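Local coordinates for protein malonyl CoA-ACP transacylase (Xanthomonas oryzae pv. oryzae, PDB 3K89) that probably transfers the malonyl group from malonyl-CoA to the acyl carrier protein, the step that supplies malonyl units for fatty acid synthesis, at residues 23-27 with 299-305; 83-87 with 310-314. All blocks are in the same frame, centred on the assembly; numbering follows the deposited sequence.

Contact 1: residues 23-27 with 299-305; sequences ELSEL and LATPADY
Leu24 and Pro302 meet at the heart of this contact, where helix 22-27 lies against the first turn of the C-terminal helix 302-311. The two methyls of Leu24 divide the work. CD1 reaches the loop before the helix, 3.4 Å from Leu299 O and nearly as close to Ala300 O, while CD2 lies 3.9 Å from Pro302 CA and extends to the CB of Tyr305. With CG anti to its own carbonyl carbon (chi1 -81°), the Leu24 fork is carried across to the other segment, and a branched apolar side chain suits this mostly buried place.

The proline ring has two further partners. Glu23 crosses it at about a right angle, its CB 3.6 Å from Pro302 CD, so that the aliphatic root of an exposed acid does the packing. Leu27 CD1 comes to 4.0 Å from Pro302 CB. No direct hydrogen bond joins the segments, but one water links them, accepting from Leu24 N and donating to Ala300 O at 2.8 Å.

Proline fits the first turn of a helix, where its missing N-H costs no helical bond. Thr301 precedes it as N-cap: OG1 accepts a weak bond from Asp304 N and donates to Asp304 OD2 at 2.9 Å, meeting that oxygen from above the carboxylate plane.

Farther out, Leu24 also packs on Ile31 of helix 30-42, and both Leu24 and Tyr305 touch Leu78 of helix 61-81, while Leu299 directly follows the edge strand 295-298 of the parallel sheet.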
loop_
_atom_site.group_PDB
_atom_site.type_symbol
_atom_site.label_atom_id
_atom_site.label_comp_id
_atom_site.label_asym_id
_atom_site.label_seq_id
_atom_site.Cartn_x
_atom_site.Cartn_y
_atom_site.Cartn_z
ATOM N N GLU A 23 -2.411 -18.390 -10.413
ATOM C CA GLU A 23 -1.476 -19.274 -11.077
ATOM C C GLU A 23 -0.387 -19.739 -10.139
ATOM O O GLU A 23 0.022 -20.910 -10.180
ATOM C CB GLU A 23 -0.909 -18.614 -12.333
ATOM C CG GLU A 23 -1.995 -18.449 -13.400
ATOM C CD GLU A 23 -1.635 -17.435 -14.465
ATOM O OE1 GLU A 23 -1.112 -16.341 -14.126
ATOM O OE2 GLU A 23 -1.908 -17.742 -15.649
ATOM N N LEU A 24 0.072 -18.842 -9.267
ATOM C CA LEU A 24 1.003 -19.261 -8.222
ATOM C C LEU A 24 0.377 -20.264 -7.263
ATOM O O LEU A 24 1.050 -21.194 -6.819
ATOM C CB LEU A 24 1.543 -18.057 -7.447
ATOM C CG LEU A 24 2.683 -17.320 -8.147
ATOM C CD1 LEU A 24 2.934 -15.994 -7.418
ATOM C CD2 LEU A 24 3.955 -18.175 -8.254
ATOM N N SER A 25 -0.895 -20.063 -6.921
ATOM C CA SER A 25 -1.598 -20.967 -6.000
ATOM C C SER A 25 -1.653 -22.392 -6.548
ATOM O O SER A 25 -1.501 -23.355 -5.801
ATOM C CB SER A 25 -3.012 -20.449 -5.734
ATOM O OG SER A 25 -3.740 -21.318 -4.876
ATOM N N GLU A 26 -1.854 -22.524 -7.856
ATOM C CA GLU A 26 -1.867 -23.849 -8.485
ATOM C C GLU A 26 -0.561 -24.617 -8.272
ATOM O O GLU A 26 -0.555 -25.855 -8.185
ATOM C CB GLU A 26 -2.141 -23.698 -9.977
ATOM C CG GLU A 26 -3.573 -23.361 -10.270
ATOM C CD GLU A 26 -3.896 -23.391 -11.748
ATOM O OE1 GLU A 26 -2.982 -23.664 -12.564
ATOM O OE2 GLU A 26 -5.072 -23.135 -12.090
ATOM N N LEU A 27 0.544 -23.885 -8.198
ATOM C CA LEU A 27 1.857 -24.482 -7.991
ATOM C C LEU A 27 2.229 -24.686 -6.521
ATOM O O LEU A 27 3.104 -25.505 -6.207
ATOM C CB LEU A 27 2.932 -23.639 -8.683
ATOM C CG LEU A 27 2.733 -23.375 -10.185
ATOM C CD1 LEU A 27 3.769 -22.374 -10.677
ATOM C CD2 LEU A 27 2.806 -24.672 -11.001
ATOM N N LEU A 299 6.603 -10.050 -8.300
ATOM C CA LEU A 299 6.581 -11.471 -7.977
ATOM C C LEU A 299 5.182 -12.095 -8.125
ATOM O O LEU A 299 4.975 -13.247 -7.737
ATOM C CB LEU A 299 7.094 -11.688 -6.537
ATOM C CG LEU A 299 8.441 -11.115 -6.102
ATOM C CD1 LEU A 299 8.691 -11.401 -4.612
ATOM C CD2 LEU A 299 9.566 -11.690 -6.963
ATOM N N ALA A 300 4.252 -11.354 -8.720
ATOM C CA ALA A 300 2.822 -11.724 -8.734
ATOM C C ALA A 300 2.436 -12.976 -9.525
ATOM O O ALA A 300 1.343 -13.495 -9.343
ATOM C CB ALA A 300 1.974 -10.524 -9.222
ATOM N N THR A 301 3.316 -13.445 -10.406
ATOM C CA THR A 301 2.962 -14.482 -11.386
ATOM C C THR A 301 4.086 -15.506 -11.462
ATOM O O THR A 301 5.233 -15.179 -11.140
ATOM C CB THR A 301 2.814 -13.877 -12.792
ATOM O OG1 THR A 301 4.084 -13.369 -13.199
ATOM C CG2 THR A 301 1.791 -12.747 -12.833
ATOM N N PRO A 302 3.782 -16.733 -11.931
ATOM C CA PRO A 302 4.826 -17.765 -12.007
ATOM C C PRO A 302 6.094 -17.315 -12.752
ATOM O O PRO A 302 7.206 -17.528 -12.253
ATOM C CB PRO A 302 4.126 -18.907 -12.733
ATOM C CG PRO A 302 2.707 -18.781 -12.271
ATOM C CD PRO A 302 2.456 -17.286 -12.242
ATOM N N ALA A 303 5.944 -16.671 -13.906
ATOM C CA ALA A 303 7.137 -16.303 -14.664
ATOM C C ALA A 303 7.947 -15.186 -14.011
ATOM O O ALA A 303 9.184 -15.194 -14.065
ATOM C CB ALA A 303 6.765 -15.933 -16.111
ATOM N N ASP A 304 7.269 -14.211 -13.412
ATOM C CA ASP A 304 7.991 -13.113 -12.776
ATOM C C ASP A 304 8.652 -13.588 -11.488
ATOM O O ASP A 304 9.794 -13.235 -11.199
ATOM C CB ASP A 304 7.037 -11.950 -12.489
ATOM C CG ASP A 304 6.561 -11.264 -13.753
ATOM O OD1 ASP A 304 7.350 -11.121 -14.710
ATOM O OD2 ASP A 304 5.370 -10.850 -13.799
ATOM N N TYR A 305 7.925 -14.405 -10.732
ATOM C CA TYR A 305 8.470 -15.030 -9.528
ATOM C C TYR A 305 9.723 -15.853 -9.838
ATOM O O TYR A 305 10.774 -15.658 -9.213
ATOM C CB TYR A 305 7.397 -15.870 -8.821
ATOM C CG TYR A 305 7.921 -16.544 -7.597
ATOM C CD1 TYR A 305 7.932 -15.882 -6.367
ATOM C CD2 TYR A 305 8.455 -17.821 -7.663
ATOM C CE1 TYR A 305 8.456 -16.494 -5.238
ATOM C CE2 TYR A 305 8.971 -18.440 -6.540
ATOM C CZ TYR A 305 8.970 -17.770 -5.332
ATOM O OH TYR A 305 9.495 -18.379 -4.212
HETATM O O HOH W 1 -0.055 -15.865 -9.807
#

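Contact 2: residues 83-87 with 310-314; sequences RGQRP and DAWAH
Gln85 lays its side chain across the backbone of the C-terminal tail, CG 3.5 Å from Trp312 O and 3.4 Å from His314 CB. The place is the N-terminal end of the parallel sheet in the alpha/beta core of the acyltransferase fold: residues 83-87 lead from helix 61-81 into strand 86-92 of that sheet, and the chain end leaves helix 302-311 at Trp312. Beyond CG the glutamine chain runs extended (chi2 172°), which carries its amide between Trp312 and His314. A long, flexible side chain with a flat polar end suits a buried spot beside peptide groups, since its methylenes can pack while its amide stays near polar atoms. The amide plane is 14° from that of the indole and 28° from that of the imidazole.

Trp312 offers its CB to this neighbour, and its ring leads away from Gln85 to touch Leu6 and Ala275 of the sheet and Trp79 of helix 61-81, with its NE1 bonded to Asp295. The backbone of Gln85 is tied down too, Gln85 O accepting a hydrogen bond from Trp79 NE1. At the exposed end, the carbonyl of Arg83 faces the last residue, Arg83 O lying 3.0 Å from His314 C.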
loop_
_atom_site.group_PDB
_atom_site.type_symbol
_atom_site.label_atom_id
_atom_site.label_comp_id
_atom_site.label_asym_id
_atom_site.label_seq_id
_atom_site.Cartn_x
_atom_site.Cartn_y
_atom_site.Cartn_z
ATOM N N ARG A 83 13.906 -20.313 -0.347
ATOM C CA ARG A 83 15.300 -19.892 -0.172
ATOM C C ARG A 83 15.667 -18.667 -0.990
ATOM O O ARG A 83 16.804 -18.529 -1.433
ATOM C CB ARG A 83 16.288 -21.045 -0.475
ATOM C CG ARG A 83 16.071 -22.331 0.329
ATOM C CD ARG A 83 16.734 -22.289 1.709
ATOM N NE ARG A 83 16.362 -21.101 2.479
ATOM C CZ ARG A 83 15.158 -20.882 3.004
ATOM N NH1 ARG A 83 14.175 -21.765 2.840
ATOM N NH2 ARG A 83 14.931 -19.764 3.684
ATOM N N GLY A 84 14.708 -17.772 -1.191
ATOM C CA GLY A 84 15.025 -16.491 -1.794
ATOM C C GLY A 84 15.867 -15.688 -0.817
ATOM O O GLY A 84 15.779 -15.894 0.398
ATOM N N GLN A 85 16.687 -14.781 -1.343
ATOM C CA GLN A 85 17.482 -13.885 -0.507
ATOM C C GLN A 85 16.568 -13.104 0.450
ATOM O O GLN A 85 15.512 -12.623 0.039
ATOM C CB GLN A 85 18.296 -12.922 -1.381
ATOM C CG GLN A 85 19.449 -13.593 -2.159
ATOM C CD GLN A 85 20.144 -12.673 -3.177
ATOM O OE1 GLN A 85 21.126 -13.076 -3.815
ATOM N NE2 GLN A 85 19.639 -11.447 -3.337
ATOM N N ARG A 86 16.957 -13.014 1.724
ATOM C CA ARG A 86 16.237 -12.175 2.687
ATOM C C ARG A 86 16.521 -10.689 2.479
ATOM O O ARG A 86 17.686 -10.272 2.475
ATOM C CB ARG A 86 16.574 -12.566 4.130
ATOM C CG ARG A 86 15.449 -13.254 4.868
ATOM C CD ARG A 86 15.934 -13.871 6.183
ATOM N NE ARG A 86 16.745 -12.948 6.989
ATOM C CZ ARG A 86 16.256 -12.051 7.847
ATOM N NH1 ARG A 86 14.948 -11.926 8.024
ATOM N NH2 ARG A 86 17.082 -11.267 8.532
ATOM N N PRO A 87 15.458 -9.872 2.323
ATOM C CA PRO A 87 15.682 -8.443 2.169
ATOM C C PRO A 87 16.210 -7.792 3.453
ATOM O O PRO A 87 15.913 -8.271 4.556
ATOM C CB PRO A 87 14.293 -7.900 1.798
ATOM C CG PRO A 87 13.335 -8.871 2.424
ATOM C CD PRO A 87 14.020 -10.221 2.325
ATOM N N ASP A 310 15.554 -16.607 -9.824
ATOM C CA ASP A 310 16.755 -17.006 -10.563
ATOM C C ASP A 310 17.813 -15.911 -10.621
ATOM O O ASP A 310 18.988 -16.177 -10.355
ATOM C CB ASP A 310 16.414 -17.458 -11.980
ATOM C CG ASP A 310 17.608 -18.051 -12.700
ATOM O OD1 ASP A 310 18.235 -17.324 -13.501
ATOM O OD2 ASP A 310 17.928 -19.234 -12.452
ATOM N N ALA A 311 17.397 -14.690 -10.961
ATOM C CA ALA A 311 18.319 -13.558 -11.121
ATOM C C ALA A 311 19.008 -13.139 -9.819
ATOM O O ALA A 311 20.105 -12.562 -9.851
ATOM C CB ALA A 311 17.605 -12.366 -11.759
ATOM N N TRP A 312 18.362 -13.428 -8.691
ATOM C CA TRP A 312 18.870 -13.092 -7.361
ATOM C C TRP A 312 19.067 -14.379 -6.540
ATOM O O TRP A 312 18.501 -14.524 -5.444
ATOM C CB TRP A 312 17.892 -12.158 -6.626
ATOM C CG TRP A 312 17.531 -10.874 -7.338
ATOM C CD1 TRP A 312 18.291 -10.189 -8.237
ATOM C CD2 TRP A 312 16.330 -10.099 -7.164
ATOM N NE1 TRP A 312 17.637 -9.051 -8.647
ATOM C CE2 TRP A 312 16.430 -8.976 -8.009
ATOM C CE3 TRP A 312 15.176 -10.258 -6.389
ATOM C CZ2 TRP A 312 15.423 -8.004 -8.093
ATOM C CZ3 TRP A 312 14.177 -9.301 -6.481
ATOM C CH2 TRP A 312 14.310 -8.188 -7.325
ATOM N N ALA A 313 19.866 -15.302 -7.073
ATOM C CA ALA A 313 19.954 -16.678 -6.552
ATOM C C ALA A 313 20.828 -16.899 -5.298
ATOM O O ALA A 313 22.065 -16.977 -5.392
ATOM C CB ALA A 313 20.375 -17.641 -7.676
ATOM N N HIS A 314 20.170 -16.999 -4.136
ATOM C CA HIS A 314 20.792 -17.502 -2.900
ATOM C C HIS A 314 19.768 -18.217 -2.025
ATOM O O HIS A 314 20.003 -19.337 -1.564
ATOM C CB HIS A 314 21.463 -16.387 -2.091
ATOM C CG HIS A 314 22.861 -16.067 -2.528
ATOM N ND1 HIS A 314 23.290 -14.777 -2.761
ATOM C CD2 HIS A 314 23.926 -16.868 -2.775
ATOM C CE1 HIS A 314 24.559 -14.797 -3.131
ATOM N NE2 HIS A 314 24.970 -16.053 -3.147
#

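Overall arrangement
Both contacts use helix 302-311, contact 1 at its beginning and contact 2 just past its end, so the C-terminal helix is held near both its ends; their centres are 16 Å apart. Each is partly buried and lies toward the periphery of the chain. Contact 1 joins a helix to the start of another and the loop before it, through aliphatic groups around a proline, with a single water between the backbones. Contact 2 joins two irregular pieces of chain, and there an amide, an imidazole and backbone carbonyls replace the leucines. Helix 61-81 relates them: its side chains touch Leu24, Leu299 and Tyr305 in contact 1 and Trp312 in contact 2, and residues 83-87 come soon after its end.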